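PDB 5UR2: bifunctional protein PutA from Bdellovibrio bacteriovorus, which probably carries out both steps of proline breakdown to glutamate, oxidising proline at a flavin and then the glutamate semialdehyde intermediate with NAD(+). Local coordinates for residues L845-V850 with P858-G863; R557-D562 with H607-Q612; T899-T904 with K947-G952. All coordinates share one frame; numbering follows the deposited sequence.

Overall arrangement
All three interactions lie in the aldehyde dehydrogenase part of the chain, apart from the proline dehydrogenase barrel that holds the modified flavin. Interactions 1 and 3 both reach one mixed sheet, with centres 27 Å apart: interaction 1 is the antiparallel pair 843-847 and 860-863, whereas interaction 3 reaches it through strand 901-908. Interaction 2 joins helices 554-570 and 587-611; its nearest atoms are about 12 Å from those of interaction 3 and about 37 Å from those of interaction 1. Only interaction 3 approaches the predicted active site, where the side chain of L903 is about 4 Å from that of C780 and about 5 Å from that of E746.

Interaction 1. Residues L845-V850 with P858-G863; sequences LFKGSV and PPTIFG
A classic beta bulge sets L845 and F846 together opposite I861, where the antiparallel strands 845-847 and 860-863 run at 162° to each other. I861 O takes both amides of the bulge, L845 N at 2.8 Å and F846 N at a longer 3.3 Å, the latter on a lone pair in the carbonyl plane. I861 N returns a bond to F846 O (2.9 Å), and G848 N continues the pairing to P859 O (3.0 Å), beyond the last strand residue. On one face, F846 holds CG anti to its backbone N (chi1 167°); its ring lies obliquely to P859, CE2 standing 4.0 Å from P859 CG. CD2 of the same ring meets I861 CD1, and this face packs on helix 790-806. On the other face K847 runs side by side with T860 and P858, its CG and CD against T860 OG1 and the P858 ring, while NZ forms a salt bridge with E839 of helix 825-841. T860 OG1 donates to P858 O at 3.0 Å from 61° above that carbonyl plane, tying the start of the strand to P858, two residues back. The ends are closed by apolar contacts: L845 CD1 lies 3.6 Å from G863 CA, and V850 CG1 lies 3.7 Å from P858 CA. Strand 860-863 also pairs in parallel with 880-886, so this bulged hairpin extends a mixed sheet with helices on both faces, an alpha/beta layering consistent with the catalytic domain of aldehyde dehydrogenases.

Interaction 2. Residues R557-D562 with H607-Q612; sequences RAALVD and HMRELQ
M608 begins the contact by bringing SD to the edge of the R557 guanidinium, near its plane, 3.8 Å from NH2. The methionine chain is bent to get there: CG leaves anti to the backbone N, and CG to SD then turns at chi2 68°. This is a van der Waals approach of sulfur to a group whose main polar tie is NE to V657 O of helix 646-657; V657 also packs against M608. R609, next along, reaches across from helix 587-611 to helix 554-570, the local axes being antiparallel and 10.3 Å apart. Its chain, extended from CG to NE, carries the guanidinium over A558, so that CB sits 3.5 Å above the plane at its centre. D562 reaches the same group tip to tip, the carboxylate and guanidinium planes only 15° apart. R609 NH1 gives D562 OD2 a short bond of 2.6 Å on the syn side of the carboxylate, whereas R609 NH2 adds a weak one to that oxygen at 3.2 Å. R609 NE turns instead to E555 in a salt bridge, so two acids of helix 554-570 grip one arginine. Farther on, Q612 closes the walk within its own segment: NE2 donates to R609 O at 3.0 Å, turning the side-chain amide back to the backbone carbonyl of R609. With the A558 methyl over one face and D562 at the edge, these contacts limit how the guanidinium can tilt and turn; the two acids probably stabilise the positive charge of R609, and the bridge ties the two helices at this point.

Interaction 3. Residues T899-T904 with K947-G952; sequences TEYALT and KMSGIG
E900, just before strand 901-908, and M948 join that strand to the type I beta turn K947-G950, within the aldehyde dehydrogenase fold. The turn bridges two sheets, since 946-947 pairs with 901-908 and 950-951 with strand 742-746, which ends at the predicted active-site residue E746. Two hydrogen bonds cross between the segments. M948 N donates to E900 O (3.0 Å), approaching nearly in line with the carbonyl bond. A902 N donates to S949 OG (3.0 Å, 164° at the hydrogen); chi1 of -65° sets this oxygen anti to the serine carbonyl carbon. The hydroxyl, which also lies at the edge of the Y901 ring near its plane, is hydrogen-bonded to G748 O, just after strand 742-746, so one oxygen ties strand 901-908 to the loop beyond E746. Within 899-904, T899 OG1 accepts from Y901 N at 2.9 Å, an ST turn that shapes the approach to the strand. Apolar contacts are made mainly by K947 and Y901. The aliphatic part of K947, extended beyond CG, passes A902, whose CB is 3.7 Å from K947 CG. The ring of Y901 touches M948 through CE1, 4.3 Å from M948 CB. Charged ends find partners outside the contact: E900 pairs with K720 of helix 720-730 and K947 NZ with E923, while M948 packs on helix 720-730 as well. Q738 and H739 of the second subunit pack on E900, K947 and M948, placing the turn at the dimer interface. Toward the predicted active site, the L903 side chain lies beside that of C780, the predicted active-site cysteine, and L903 CB rests 3.4 Å from S949 OG.

Interaction 1. Residues L845-V850 with P858-G863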
ATOM      1  N   LEU B 845     -16.796 -32.976 -31.050  1.00 39.24           N
ATOM      2  CA  LEU B 845     -17.113 -33.922 -29.980  1.00 37.80           C
ATOM      3  C   LEU B 845     -18.548 -33.801 -29.498  1.00 33.51           C
ATOM      4  O   LEU B 845     -19.099 -34.783 -29.003  1.00 39.21           O
ATOM      5  CB  LEU B 845     -16.176 -33.756 -28.772  1.00 33.33           C
ATOM      6  CG  LEU B 845     -14.701 -34.114 -28.968  1.00 36.99           C
ATOM      7  CD1 LEU B 845     -13.912 -33.860 -27.707  1.00 32.71           C
ATOM      8  CD2 LEU B 845     -14.530 -35.561 -29.459  1.00 40.88           C
ATOM      9  N   PHE B 846     -19.156 -32.619 -29.605  1.00 32.71           N
ATOM     10  CA  PHE B 846     -20.492 -32.412 -29.068  1.00 32.69           C
ATOM     11  C   PHE B 846     -21.045 -31.076 -29.543  1.00 34.86           C
ATOM     12  O   PHE B 846     -20.337 -30.062 -29.517  1.00 39.89           O
ATOM     13  CB  PHE B 846     -20.475 -32.451 -27.539  1.00 26.02           C
ATOM     14  CG  PHE B 846     -21.731 -31.941 -26.909  1.00 41.26           C
ATOM     15  CD1 PHE B 846     -22.893 -32.703 -26.929  1.00 37.59           C
ATOM     16  CD2 PHE B 846     -21.753 -30.696 -26.287  1.00 39.05           C
ATOM     17  CE1 PHE B 846     -24.061 -32.237 -26.331  1.00 35.92           C
ATOM     18  CE2 PHE B 846     -22.912 -30.223 -25.687  1.00 34.23           C
ATOM     19  CZ  PHE B 846     -24.072 -30.996 -25.708  1.00 33.19           C
ATOM     20  N   LYS B 847     -22.316 -31.075 -29.938  1.00 33.26           N
ATOM     21  CA  LYS B 847     -23.057 -29.842 -30.171  1.00 33.90           C
ATOM     22  C   LYS B 847     -24.463 -30.027 -29.625  1.00 34.15           C
ATOM     23  O   LYS B 847     -25.180 -30.937 -30.050  1.00 39.89           O
ATOM     24  CB  LYS B 847     -23.084 -29.463 -31.658  1.00 39.11           C
ATOM     25  CG  LYS B 847     -23.821 -28.146 -31.953  1.00 39.09           C
ATOM     26  CD  LYS B 847     -23.261 -27.400 -33.182  1.00 40.54           C
ATOM     27  CE  LYS B 847     -23.478 -28.151 -34.473  1.00 42.77           C
ATOM     28  NZ  LYS B 847     -23.169 -27.340 -35.699  1.00 41.54           N
ATOM     29  N   GLY B 848     -24.862 -29.147 -28.695  1.00 32.29           N
ATOM     30  CA  GLY B 848     -26.134 -29.275 -28.015  1.00 30.00           C
ATOM     31  C   GLY B 848     -27.316 -28.813 -28.854  1.00 36.34           C
ATOM     32  O   GLY B 848     -27.166 -28.158 -29.881  1.00 36.30           O
ATOM     33  N   SER B 849     -28.507 -29.184 -28.392  1.00 35.42           N
ATOM     34  CA  SER B 849     -29.757 -28.776 -29.007  1.00 36.48           C
ATOM     35  C   SER B 849     -30.274 -27.518 -28.339  1.00 27.84           C
ATOM     36  O   SER B 849     -30.098 -27.324 -27.140  1.00 32.28           O
ATOM     37  CB  SER B 849     -30.796 -29.890 -28.883  1.00 40.82           C
ATOM     38  OG  SER B 849     -30.319 -31.065 -29.509  1.00 51.51           O
ATOM     39  N   VAL B 850     -30.915 -26.653 -29.121  1.00 27.86           N
ATOM     40  CA  VAL B 850     -31.301 -25.335 -28.606  1.00 29.88           C
ATOM     41  C   VAL B 850     -32.693 -24.989 -29.085  1.00 33.15           C
ATOM     42  O   VAL B 850     -33.107 -25.332 -30.202  1.00 37.90           O
ATOM     43  CB  VAL B 850     -30.322 -24.231 -29.059  1.00 27.04           C
ATOM     44  CG1 VAL B 850     -28.950 -24.438 -28.437  1.00 24.34           C
ATOM     45  CG2 VAL B 850     -30.260 -24.196 -30.591  1.00 26.40           C
ATOM     46  N   PRO B 858     -25.456 -22.916 -29.683  1.00 24.18           N
ATOM     47  CA  PRO B 858     -25.337 -24.205 -28.994  1.00 24.14           C
ATOM     48  C   PRO B 858     -24.004 -24.348 -28.287  1.00 30.08           C
ATOM     49  O   PRO B 858     -22.966 -23.905 -28.798  1.00 30.76           O
ATOM     50  CB  PRO B 858     -25.452 -25.221 -30.137  1.00 25.57           C
ATOM     51  CG  PRO B 858     -24.847 -24.493 -31.314  1.00 28.03           C
ATOM     52  CD  PRO B 858     -25.225 -23.036 -31.135  1.00 25.05           C
ATOM     53  N   PRO B 859     -23.977 -24.998 -27.126  1.00 28.61           N
ATOM     54  CA  PRO B 859     -22.686 -25.350 -26.524  1.00 25.97           C
ATOM     55  C   PRO B 859     -22.007 -26.399 -27.394  1.00 28.89           C
ATOM     56  O   PRO B 859     -22.607 -27.424 -27.731  1.00 31.46           O
ATOM     57  CB  PRO B 859     -23.073 -25.910 -25.152  1.00 28.78           C
ATOM     58  CG  PRO B 859     -24.450 -26.496 -25.383  1.00 30.04           C
ATOM     59  CD  PRO B 859     -25.114 -25.586 -26.396  1.00 27.94           C
ATOM     60  N   THR B 860     -20.751 -26.131 -27.763  1.00 27.21           N
ATOM     61  CA  THR B 860     -20.038 -26.900 -28.778  1.00 25.27           C
ATOM     62  C   THR B 860     -18.628 -27.212 -28.299  1.00 28.50           C
ATOM     63  O   THR B 860     -17.921 -26.311 -27.840  1.00 26.93           O
ATOM     64  CB  THR B 860     -19.984 -26.116 -30.096  1.00 30.29           C
ATOM     65  OG1 THR B 860     -21.306 -25.695 -30.457  1.00 31.27           O
ATOM     66  CG2 THR B 860     -19.391 -26.963 -31.214  1.00 27.88           C
ATOM     67  N   ILE B 861     -18.201 -28.471 -28.451  1.00 28.95           N
ATOM     68  CA  ILE B 861     -16.878 -28.917 -28.015  1.00 32.41           C
ATOM     69  C   ILE B 861     -16.152 -29.569 -29.190  1.00 36.47           C
ATOM     70  O   ILE B 861     -16.669 -30.518 -29.792  1.00 29.82           O
ATOM     71  CB  ILE B 861     -16.960 -29.914 -26.845  1.00 31.04           C
ATOM     72  CG1 ILE B 861     -17.790 -29.361 -25.691  1.00 28.11           C
ATOM     73  CG2 ILE B 861     -15.574 -30.226 -26.331  1.00 28.62           C
ATOM     74  CD1 ILE B 861     -17.940 -30.352 -24.556  1.00 23.70           C
ATOM     75  N   PHE B 862     -14.951 -29.077 -29.505  1.00 26.03           N
ATOM     76  CA  PHE B 862     -14.082 -29.690 -30.507  1.00 31.03           C
ATOM     77  C   PHE B 862     -12.923 -30.409 -29.834  1.00 36.78           C
ATOM     78  O   PHE B 862     -12.397 -29.953 -28.811  1.00 41.05           O
ATOM     79  CB  PHE B 862     -13.531 -28.654 -31.494  1.00 29.76           C
ATOM     80  CG  PHE B 862     -14.596 -27.993 -32.285  1.00 32.50           C
ATOM     81  CD1 PHE B 862     -15.050 -28.574 -33.455  1.00 29.35           C
ATOM     82  CD2 PHE B 862     -15.188 -26.820 -31.828  1.00 27.49           C
ATOM     83  CE1 PHE B 862     -16.067 -27.991 -34.174  1.00 37.44           C
ATOM     84  CE2 PHE B 862     -16.201 -26.229 -32.535  1.00 30.68           C
ATOM     85  CZ  PHE B 862     -16.646 -26.815 -33.715  1.00 37.54           C
ATOM     86  N   GLY B 863     -12.509 -31.521 -30.437  1.00 33.78           N
ATOM     87  CA  GLY B 863     -11.482 -32.345 -29.835  1.00 33.32           C
ATOM     88  C   GLY B 863     -10.210 -32.407 -30.645  1.00 37.10           C
ATOM     89  O   GLY B 863     -10.235 -32.161 -31.855  1.00 33.59           O
TER

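Interaction 2. Residues R557-D562 with H607-Q612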
ATOM      1  N   ARG B 557     -17.993  11.620   0.157  1.00 19.83           N
ATOM      2  CA  ARG B 557     -18.081  10.921  -1.124  1.00 24.76           C
ATOM      3  C   ARG B 557     -18.284   9.428  -0.907  1.00 21.09           C
ATOM      4  O   ARG B 557     -19.116   8.803  -1.579  1.00 21.49           O
ATOM      5  CB  ARG B 557     -16.840  11.184  -1.979  1.00 25.48           C
ATOM      6  CG  ARG B 557     -16.520  12.662  -2.179  1.00 21.37           C
ATOM      7  CD  ARG B 557     -15.499  12.879  -3.316  1.00 16.10           C
ATOM      8  NE  ARG B 557     -14.291  12.068  -3.179  1.00 18.10           N
ATOM      9  CZ  ARG B 557     -13.096  12.559  -2.884  1.00 20.65           C
ATOM     10  NH1 ARG B 557     -12.953  13.862  -2.682  1.00 18.02           N
ATOM     11  NH2 ARG B 557     -12.046  11.750  -2.792  1.00 14.50           N
ATOM     12  N   ALA B 558     -17.561   8.856   0.064  1.00 16.83           N
ATOM     13  CA  ALA B 558     -17.720   7.442   0.390  1.00 16.16           C
ATOM     14  C   ALA B 558     -19.126   7.133   0.904  1.00 20.28           C
ATOM     15  O   ALA B 558     -19.677   6.063   0.607  1.00 16.81           O
ATOM     16  CB  ALA B 558     -16.671   7.023   1.418  1.00 14.18           C
ATOM     17  N   ALA B 559     -19.717   8.047   1.689  1.00 15.97           N
ATOM     18  CA  ALA B 559     -21.071   7.826   2.197  1.00 18.36           C
ATOM     19  C   ALA B 559     -22.101   7.808   1.062  1.00 20.39           C
ATOM     20  O   ALA B 559     -23.088   7.064   1.120  1.00 24.04           O
ATOM     21  CB  ALA B 559     -21.422   8.898   3.235  1.00 16.54           C
ATOM     22  N   LEU B 560     -21.899   8.632   0.030  1.00 18.26           N
ATOM     23  CA  LEU B 560     -22.784   8.586  -1.136  1.00 19.56           C
ATOM     24  C   LEU B 560     -22.684   7.238  -1.836  1.00 20.76           C
ATOM     25  O   LEU B 560     -23.703   6.660  -2.240  1.00 19.54           O
ATOM     26  CB  LEU B 560     -22.448   9.726  -2.104  1.00 18.37           C
ATOM     27  CG  LEU B 560     -23.018  11.089  -1.673  1.00 24.81           C
ATOM     28  CD1 LEU B 560     -22.567  12.236  -2.565  1.00 18.10           C
ATOM     29  CD2 LEU B 560     -24.543  11.023  -1.676  1.00 24.27           C
ATOM     30  N   VAL B 561     -21.464   6.702  -1.945  1.00 22.00           N
ATOM     31  CA  VAL B 561     -21.253   5.398  -2.565  1.00 16.49           C
ATOM     32  C   VAL B 561     -21.853   4.278  -1.711  1.00 21.89           C
ATOM     33  O   VAL B 561     -22.391   3.289  -2.239  1.00 22.75           O
ATOM     34  CB  VAL B 561     -19.757   5.196  -2.832  1.00 18.92           C
ATOM     35  CG1 VAL B 561     -19.486   3.750  -3.286  1.00 13.18           C
ATOM     36  CG2 VAL B 561     -19.330   6.181  -3.886  1.00 13.45           C
ATOM     37  N   ASP B 562     -21.762   4.405  -0.383  1.00 17.25           N
ATOM     38  CA  ASP B 562     -22.425   3.440   0.494  1.00 24.48           C
ATOM     39  C   ASP B 562     -23.937   3.479   0.316  1.00 25.13           C
ATOM     40  O   ASP B 562     -24.594   2.433   0.320  1.00 20.75           O
ATOM     41  CB  ASP B 562     -22.060   3.692   1.959  1.00 27.32           C
ATOM     42  CG  ASP B 562     -20.770   2.994   2.372  1.00 36.70           C
ATOM     43  OD1 ASP B 562     -20.497   1.867   1.887  1.00 46.16           O
ATOM     44  OD2 ASP B 562     -20.051   3.562   3.212  1.00 43.31           O
ATOM     45  N   HIS B 607     -11.800   1.609   0.631  1.00 18.41           N
ATOM     46  CA  HIS B 607     -10.422   1.955   0.278  1.00 18.32           C
ATOM     47  C   HIS B 607     -10.192   3.463   0.344  1.00 20.83           C
ATOM     48  O   HIS B 607      -9.150   3.915   0.836  1.00 21.41           O
ATOM     49  CB  HIS B 607     -10.082   1.420  -1.113  1.00 13.19           C
ATOM     50  CG  HIS B 607      -8.615   1.248  -1.364  1.00 21.46           C
ATOM     51  ND1 HIS B 607      -8.101   0.974  -2.616  1.00 22.29           N
ATOM     52  CD2 HIS B 607      -7.551   1.299  -0.522  1.00 18.55           C
ATOM     53  CE1 HIS B 607      -6.787   0.866  -2.535  1.00 19.68           C
ATOM     54  NE2 HIS B 607      -6.429   1.063  -1.277  1.00 20.62           N
ATOM     55  N   MET B 608     -11.155   4.255  -0.141  1.00 15.82           N
ATOM     56  CA  MET B 608     -10.991   5.704  -0.110  1.00 15.66           C
ATOM     57  C   MET B 608     -10.881   6.199   1.323  1.00 23.26           C
ATOM     58  O   MET B 608     -10.110   7.123   1.615  1.00 24.02           O
ATOM     59  CB  MET B 608     -12.164   6.379  -0.824  1.00 13.40           C
ATOM     60  CG  MET B 608     -12.005   7.907  -1.046  1.00 15.36           C
ATOM     61  SD  MET B 608     -10.669   8.251  -2.248  1.00 19.65           S
ATOM     62  CE  MET B 608      -9.298   8.755  -1.192  1.00 18.09           C
ATOM     63  N   ARG B 609     -11.618   5.563   2.236  1.00 18.24           N
ATOM     64  CA  ARG B 609     -11.537   5.921   3.643  1.00 20.03           C
ATOM     65  C   ARG B 609     -10.164   5.622   4.217  1.00 21.26           C
ATOM     66  O   ARG B 609      -9.702   6.356   5.102  1.00 22.98           O
ATOM     67  CB  ARG B 609     -12.625   5.197   4.429  1.00 18.46           C
ATOM     68  CG  ARG B 609     -14.011   5.764   4.170  1.00 17.59           C
ATOM     69  CD  ARG B 609     -15.089   4.956   4.904  1.00 16.26           C
ATOM     70  NE  ARG B 609     -16.326   5.709   4.914  1.00 21.46           N
ATOM     71  CZ  ARG B 609     -17.468   5.296   4.371  1.00 24.81           C
ATOM     72  NH1 ARG B 609     -17.539   4.107   3.786  1.00 22.48           N
ATOM     73  NH2 ARG B 609     -18.545   6.076   4.426  1.00 25.41           N
ATOM     74  N   GLU B 610      -9.477   4.590   3.707  1.00 19.36           N
ATOM     75  CA  GLU B 610      -8.082   4.393   4.095  1.00 24.37           C
ATOM     76  C   GLU B 610      -7.171   5.437   3.448  1.00 25.96           C
ATOM     77  O   GLU B 610      -6.323   6.031   4.122  1.00 23.00           O
ATOM     78  CB  GLU B 610      -7.601   2.986   3.738  1.00 26.50           C
ATOM     79  CG  GLU B 610      -8.296   1.865   4.472  1.00 39.70           C
ATOM     80  CD  GLU B 610      -7.814   0.502   4.008  1.00 57.62           C
ATOM     81  OE1 GLU B 610      -8.333  -0.003   2.984  1.00 63.97           O
ATOM     82  OE2 GLU B 610      -6.896  -0.052   4.656  1.00 60.88           O
ATOM     83  N   LEU B 611      -7.315   5.659   2.131  1.00 19.16           N
ATOM     84  CA  LEU B 611      -6.366   6.496   1.394  1.00 17.66           C
ATOM     85  C   LEU B 611      -6.519   7.994   1.689  1.00 16.41           C
ATOM     86  O   LEU B 611      -5.640   8.769   1.307  1.00 22.91           O
ATOM     87  CB  LEU B 611      -6.509   6.226  -0.115  1.00 20.93           C
ATOM     88  CG  LEU B 611      -6.083   4.814  -0.572  1.00 24.64           C
ATOM     89  CD1 LEU B 611      -6.373   4.589  -2.038  1.00 28.61           C
ATOM     90  CD2 LEU B 611      -4.627   4.493  -0.290  1.00 18.25           C
ATOM     91  N   GLN B 612      -7.605   8.428   2.346  1.00 18.19           N
ATOM     92  CA  GLN B 612      -7.738   9.835   2.722  1.00 18.13           C
ATOM     93  C   GLN B 612      -6.722  10.235   3.780  1.00 23.70           C
ATOM     94  O   GLN B 612      -6.475  11.428   3.966  1.00 30.30           O
ATOM     95  CB  GLN B 612      -9.143  10.130   3.268  1.00 18.18           C
ATOM     96  CG  GLN B 612      -9.348   9.585   4.716  1.00 19.54           C
ATOM     97  CD  GLN B 612     -10.765   9.810   5.226  1.00 26.09           C
ATOM     98  OE1 GLN B 612     -11.293  10.925   5.168  1.00 32.80           O
ATOM     99  NE2 GLN B 612     -11.398   8.738   5.706  1.00 24.04           N
TER

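Interaction 3. Residues T899-T904 with K947-G952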
ATOM      1  N   THR B 899      -0.701 -18.015 -26.431  1.00 30.40           N
ATOM      2  CA  THR B 899      -1.653 -17.086 -27.023  1.00 28.12           C
ATOM      3  C   THR B 899      -1.199 -15.635 -26.848  1.00 29.46           C
ATOM      4  O   THR B 899      -0.180 -15.329 -26.227  1.00 29.88           O
ATOM      5  CB  THR B 899      -3.075 -17.241 -26.442  1.00 29.11           C
ATOM      6  OG1 THR B 899      -3.163 -16.599 -25.161  1.00 32.59           O
ATOM      7  CG2 THR B 899      -3.485 -18.705 -26.295  1.00 29.40           C
ATOM      8  N   GLU B 900      -2.004 -14.736 -27.424  1.00 23.72           N
ATOM      9  CA  GLU B 900      -1.887 -13.297 -27.257  1.00 28.40           C
ATOM     10  C   GLU B 900      -2.263 -12.828 -25.859  1.00 25.54           C
ATOM     11  O   GLU B 900      -1.939 -11.697 -25.493  1.00 28.05           O
ATOM     12  CB  GLU B 900      -2.829 -12.610 -28.255  1.00 32.61           C
ATOM     13  CG  GLU B 900      -2.202 -12.003 -29.482  1.00 48.73           C
ATOM     14  CD  GLU B 900      -3.233 -11.246 -30.322  1.00 53.48           C
ATOM     15  OE1 GLU B 900      -4.456 -11.445 -30.125  1.00 35.89           O
ATOM     16  OE2 GLU B 900      -2.817 -10.431 -31.170  1.00 67.22           O
ATOM     17  N   TYR B 901      -2.927 -13.667 -25.076  1.00 20.70           N
ATOM     18  CA  TYR B 901      -3.641 -13.239 -23.890  1.00 26.66           C
ATOM     19  C   TYR B 901      -3.032 -13.829 -22.626  1.00 27.30           C
ATOM     20  O   TYR B 901      -2.305 -14.826 -22.658  1.00 25.72           O
ATOM     21  CB  TYR B 901      -5.121 -13.636 -23.993  1.00 19.77           C
ATOM     22  CG  TYR B 901      -5.850 -12.954 -25.134  1.00 27.28           C
ATOM     23  CD1 TYR B 901      -6.209 -11.606 -25.043  1.00 27.80           C
ATOM     24  CD2 TYR B 901      -6.204 -13.653 -26.288  1.00 24.86           C
ATOM     25  CE1 TYR B 901      -6.883 -10.976 -26.070  1.00 29.58           C
ATOM     26  CE2 TYR B 901      -6.880 -13.025 -27.330  1.00 25.81           C
ATOM     27  CZ  TYR B 901      -7.213 -11.689 -27.219  1.00 27.15           C
ATOM     28  OH  TYR B 901      -7.892 -11.060 -28.240  1.00 27.91           O
ATOM     29  N   ALA B 902      -3.340 -13.188 -21.504  1.00 21.48           N
ATOM     30  CA  ALA B 902      -2.810 -13.608 -20.214  1.00 21.99           C
ATOM     31  C   ALA B 902      -3.766 -13.150 -19.113  1.00 26.16           C
ATOM     32  O   ALA B 902      -3.392 -12.446 -18.166  1.00 17.78           O
ATOM     33  CB  ALA B 902      -1.398 -13.054 -20.027  1.00 24.54           C
ATOM     34  N   LEU B 903      -5.034 -13.553 -19.228  1.00 18.01           N
ATOM     35  CA  LEU B 903      -6.053 -13.136 -18.276  1.00 17.43           C
ATOM     36  C   LEU B 903      -6.266 -14.223 -17.214  1.00 25.12           C
ATOM     37  O   LEU B 903      -5.675 -14.122 -16.132  1.00 25.35           O
ATOM     38  CB  LEU B 903      -7.347 -12.777 -19.016  1.00 18.00           C
ATOM     39  CG  LEU B 903      -8.478 -12.150 -18.182  1.00 20.03           C
ATOM     40  CD1 LEU B 903      -7.947 -11.160 -17.169  1.00 16.42           C
ATOM     41  CD2 LEU B 903      -9.518 -11.496 -19.078  1.00 19.70           C
ATOM     42  N   THR B 904      -7.068 -15.269 -17.476  1.00 18.80           N
ATOM     43  CA  THR B 904      -7.239 -16.312 -16.469  1.00 17.38           C
ATOM     44  C   THR B 904      -6.644 -17.629 -16.949  1.00 20.61           C
ATOM     45  O   THR B 904      -6.413 -17.834 -18.141  1.00 24.14           O
ATOM     46  CB  THR B 904      -8.713 -16.520 -16.067  1.00 21.82           C
ATOM     47  OG1 THR B 904      -9.477 -17.067 -17.154  1.00 20.88           O
ATOM     48  CG2 THR B 904      -9.333 -15.217 -15.609  1.00 19.32           C
ATOM     49  N   LYS B 947      -0.174  -9.203 -21.092  1.00 23.96           N
ATOM     50  CA  LYS B 947      -0.089  -9.363 -22.540  1.00 21.43           C
ATOM     51  C   LYS B 947      -1.213  -8.525 -23.137  1.00 27.21           C
ATOM     52  O   LYS B 947      -1.450  -7.410 -22.659  1.00 25.08           O
ATOM     53  CB  LYS B 947      -0.172 -10.834 -22.944  1.00 20.82           C
ATOM     54  CG  LYS B 947       1.043 -11.678 -22.505  1.00 23.38           C
ATOM     55  CD  LYS B 947       1.014 -13.087 -23.127  1.00 25.69           C
ATOM     56  CE  LYS B 947       2.106 -13.990 -22.540  1.00 22.91           C
ATOM     57  NZ  LYS B 947       2.091 -15.435 -23.026  1.00 25.92           N
ATOM     58  N   MET B 948      -1.968  -9.059 -24.103  1.00 27.52           N
ATOM     59  CA  MET B 948      -3.044  -8.290 -24.730  1.00 27.77           C
ATOM     60  C   MET B 948      -4.374  -8.339 -23.952  1.00 27.98           C
ATOM     61  O   MET B 948      -5.399  -7.899 -24.486  1.00 27.61           O
ATOM     62  CB  MET B 948      -3.260  -8.751 -26.182  1.00 23.66           C
ATOM     63  CG  MET B 948      -2.045  -8.535 -27.107  1.00 32.52           C
ATOM     64  SD  MET B 948      -1.396  -6.833 -27.097  1.00 34.93           S
ATOM     65  CE  MET B 948      -2.795  -5.998 -27.796  1.00 40.52           C
ATOM     66  N   SER B 949      -4.376  -8.812 -22.704  1.00 18.43           N
ATOM     67  CA  SER B 949      -5.579  -8.801 -21.875  1.00 28.14           C
ATOM     68  C   SER B 949      -5.815  -7.480 -21.152  1.00 28.54           C
ATOM     69  O   SER B 949      -6.890  -7.301 -20.574  1.00 32.68           O
ATOM     70  CB  SER B 949      -5.539  -9.931 -20.837  1.00 17.75           C
ATOM     71  OG  SER B 949      -5.571 -11.183 -21.489  1.00 19.91           O
ATOM     72  N   GLY B 950      -4.863  -6.566 -21.148  1.00 25.98           N
ATOM     73  CA  GLY B 950      -5.118  -5.243 -20.614  1.00 30.51           C
ATOM     74  C   GLY B 950      -3.861  -4.571 -20.101  1.00 31.65           C
ATOM     75  O   GLY B 950      -2.749  -5.053 -20.288  1.00 32.15           O
ATOM     76  N   ILE B 951      -4.075  -3.409 -19.486  1.00 34.65           N
ATOM     77  CA  ILE B 951      -3.034  -2.665 -18.787  1.00 33.67           C
ATOM     78  C   ILE B 951      -3.699  -1.789 -17.728  1.00 34.30           C
ATOM     79  O   ILE B 951      -4.733  -1.165 -17.986  1.00 29.06           O
ATOM     80  CB  ILE B 951      -2.164  -1.833 -19.752  1.00 32.08           C
ATOM     81  CG1 ILE B 951      -1.043  -1.129 -18.966  1.00 42.06           C
ATOM     82  CG2 ILE B 951      -3.016  -0.848 -20.534  1.00 28.71           C
ATOM     83  CD1 ILE B 951       0.314  -1.098 -19.657  1.00 42.59           C
ATOM     84  N   GLY B 952      -3.127  -1.784 -16.517  1.00 29.86           N
ATOM     85  CA  GLY B 952      -3.562  -0.910 -15.442  1.00 29.17           C
ATOM     86  C   GLY B 952      -4.884  -1.257 -14.779  1.00 31.65           C
ATOM     87  O   GLY B 952      -5.393  -0.446 -13.995  1.00 29.43           O
TER